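Local coordinates for metallopeptidase containing co-catalytic metalloactive site (Shewanella denitrificans OS217, PDB 3B2Y) that probably acts as a zinc-dependent metallocarboxypeptidase of the peptidase M14 family, hydrolysing peptide or possibly ester bonds at a metal centre, at the nickel (II) ion site. Residues are numbered along the deposited sequence; one frame, centred on the assembly and turned at random.

The nickel (II) ion site. Residues 76, 79, 119, 126, 170-171, 246. With NI (nickel (II) ion), chain B.
His76 (chi1 -64°) and His170 (chi1 -70°) both carry CG anti to the carbonyl carbon, beside the backbone N; ring rotation about CB-CG then turns each ND1 to the nickel. Glu79 starts the same way and then runs extended, chi2 177°, bringing its carboxylate to the metal with both oxygens facing it. Together they form the M14 metal triad, with His76 and Glu79 from the HXXE motif; partly occupied nickel, perhaps picked up in purification or crystallisation, sits where the family carries zinc. Both carboxylate oxygens chelate, Glu79 OE1 at 2.1 Å from NI, and two modelled waters bring the shell to a distorted six-coordinate one. The second shell fixes these ligands. Behind His76, NE2 donates to Asn126 OD1 at 2.7 Å, in the ring plane, which sets the ring's rotation and is likely to make ND1 a better donor to the metal. Arg119, extended from CG to NE, lays its guanidinium over one face of that ring, CZ above its centre, while NH1 makes a salt bridge to Glu79 OE2 at 3.0 Å, from above the carboxylate plane. An alanine here would remove both the lid on the imidazole and the charge partner of OE2, and would probably loosen the Glu79 chelate. From the Glu171 backbone, N holds Glu79 OE1 at 3.2 Å. Water 1, 2.3 Å from NI, is a plausible candidate for the attacking water: Glu171 O grips it at 2.7 Å, and Glu246, probably the catalytic proton donor/acceptor, meets it through OE1 at 2.8 Å.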
ATOM      1  N   HIS A  76       3.045  -6.622  -4.478  1.00 31.07           N
ATOM      2  CA  HIS A  76       4.237  -7.428  -4.677  1.00 33.42           C
ATOM      3  C   HIS A  76       4.360  -8.388  -3.514  1.00 33.91           C
ATOM      4  O   HIS A  76       4.384  -7.987  -2.349  1.00 33.26           O
ATOM      5  CB  HIS A  76       5.464  -6.550  -4.843  1.00 34.01           C
ATOM      6  CG  HIS A  76       5.416  -5.692  -6.062  1.00 32.82           C
ATOM      7  ND1 HIS A  76       5.780  -4.377  -6.057  1.00 35.88           N
ATOM      8  CD2 HIS A  76       4.995  -5.954  -7.328  1.00 30.52           C
ATOM      9  CE1 HIS A  76       5.644  -3.867  -7.269  1.00 33.16           C
ATOM     10  NE2 HIS A  76       5.166  -4.800  -8.060  1.00 34.04           N
ATOM     11  N   GLU A  79       6.790  -8.219  -0.624  1.00 28.68           N
ATOM     12  CA  GLU A  79       6.664  -6.983   0.172  1.00 33.30           C
ATOM     13  C   GLU A  79       5.621  -7.124   1.281  1.00 31.80           C
ATOM     14  O   GLU A  79       4.709  -6.327   1.400  1.00 32.88           O
ATOM     15  CB  GLU A  79       6.332  -5.825  -0.783  1.00 32.67           C
ATOM     16  CG  GLU A  79       7.482  -5.638  -1.775  1.00 26.79           C
ATOM     17  CD  GLU A  79       7.260  -4.554  -2.847  1.00 36.79           C
ATOM     18  OE1 GLU A  79       6.288  -3.792  -2.717  1.00 36.78           O
ATOM     19  OE2 GLU A  79       8.051  -4.564  -3.857  1.00 35.99           O
ATOM     20  N   ARG A 119       7.392 -11.541  -5.829  1.00 25.71           N
ATOM     21  CA  ARG A 119       6.895 -10.301  -6.379  1.00 29.74           C
ATOM     22  C   ARG A 119       5.740 -10.512  -7.323  1.00 30.02           C
ATOM     23  O   ARG A 119       4.729  -9.816  -7.233  1.00 31.24           O
ATOM     24  CB  ARG A 119       8.030  -9.697  -7.149  1.00 25.77           C
ATOM     25  CG  ARG A 119       7.803  -8.327  -7.790  1.00 34.92           C
ATOM     26  CD  ARG A 119       9.173  -7.803  -8.227  1.00 41.07           C
ATOM     27  NE  ARG A 119       9.037  -6.426  -8.655  1.00 36.66           N
ATOM     28  CZ  ARG A 119       8.943  -5.401  -7.812  1.00 40.98           C
ATOM     29  NH1 ARG A 119       8.989  -5.580  -6.498  1.00 43.79           N
ATOM     30  NH2 ARG A 119       8.773  -4.184  -8.298  1.00 48.25           N
ATOM     31  N   ASN A 126       3.746  -8.771 -13.106  1.00 33.20           N
ATOM     32  CA  ASN A 126       3.848  -7.698 -12.104  1.00 31.33           C
ATOM     33  C   ASN A 126       2.484  -6.933 -11.987  1.00 32.00           C
ATOM     34  O   ASN A 126       2.122  -6.159 -12.908  1.00 28.94           O
ATOM     35  CB  ASN A 126       4.918  -6.726 -12.525  1.00 30.83           C
ATOM     36  CG  ASN A 126       5.214  -5.657 -11.475  1.00 31.89           C
ATOM     37  OD1 ASN A 126       4.430  -5.386 -10.568  1.00 31.47           O
ATOM     38  ND2 ASN A 126       6.406  -5.062 -11.593  1.00 36.37           N
ATOM     39  N   HIS A 170       4.570  -0.199  -0.103  1.00 28.05           N
ATOM     40  CA  HIS A 170       5.538  -1.118  -0.642  1.00 28.05           C
ATOM     41  C   HIS A 170       6.799  -1.363   0.210  1.00 32.96           C
ATOM     42  O   HIS A 170       7.063  -0.742   1.256  1.00 29.57           O
ATOM     43  CB  HIS A 170       5.980  -0.610  -2.034  1.00 31.79           C
ATOM     44  CG  HIS A 170       4.911  -0.731  -3.096  1.00 31.50           C
ATOM     45  ND1 HIS A 170       5.034  -1.545  -4.211  1.00 39.12           N
ATOM     46  CD2 HIS A 170       3.725  -0.097  -3.226  1.00 40.78           C
ATOM     47  CE1 HIS A 170       3.937  -1.441  -4.946  1.00 48.62           C
ATOM     48  NE2 HIS A 170       3.136  -0.556  -4.382  1.00 42.07           N
ATOM     49  N   GLU A 171       7.620  -2.268  -0.280  1.00 30.43           N
ATOM     50  CA  GLU A 171       8.915  -2.468   0.311  1.00 33.97           C
ATOM     51  C   GLU A 171       9.941  -2.622  -0.783  1.00 32.36           C
ATOM     52  O   GLU A 171       9.647  -3.086  -1.883  1.00 35.97           O
ATOM     53  CB  GLU A 171       8.963  -3.714   1.186  1.00 31.43           C
ATOM     54  CG  GLU A 171       7.866  -3.909   2.252  1.00 38.70           C
ATOM     55  CD  GLU A 171       8.370  -4.810   3.395  1.00 40.16           C
ATOM     56  OE1 GLU A 171       9.100  -4.271   4.269  1.00 42.44           O
ATOM     57  OE2 GLU A 171       8.009  -6.039   3.436  1.00 38.75           O
ATOM     58  N   GLU A 246       8.321   2.954   0.793  1.00 32.98           N
ATOM     59  CA  GLU A 246       9.189   1.816   0.560  1.00 31.63           C
ATOM     60  C   GLU A 246       9.978   1.531   1.840  1.00 32.28           C
ATOM     61  O   GLU A 246      11.000   2.225   2.105  1.00 33.06           O
ATOM     62  CB  GLU A 246      10.175   2.142  -0.555  1.00 34.72           C
ATOM     63  CG  GLU A 246       9.546   2.310  -1.943  1.00 34.80           C
ATOM     64  CD  GLU A 246       9.242   0.990  -2.631  1.00 41.56           C
ATOM     65  OE1 GLU A 246       9.530  -0.085  -2.053  1.00 49.34           O
ATOM     66  OE2 GLU A 246       8.699   1.035  -3.762  1.00 48.19           O
TER
HETATM   67 NI    NI B 275       6.702  -2.983  -4.599  0.70 29.97          NI
HETATM   68  O   HOH W   1       8.644  -1.861  -4.081  1.00 34.23           O
HETATM   69  O   HOH W   2       7.579  -2.153  -5.952  1.00 40.30           O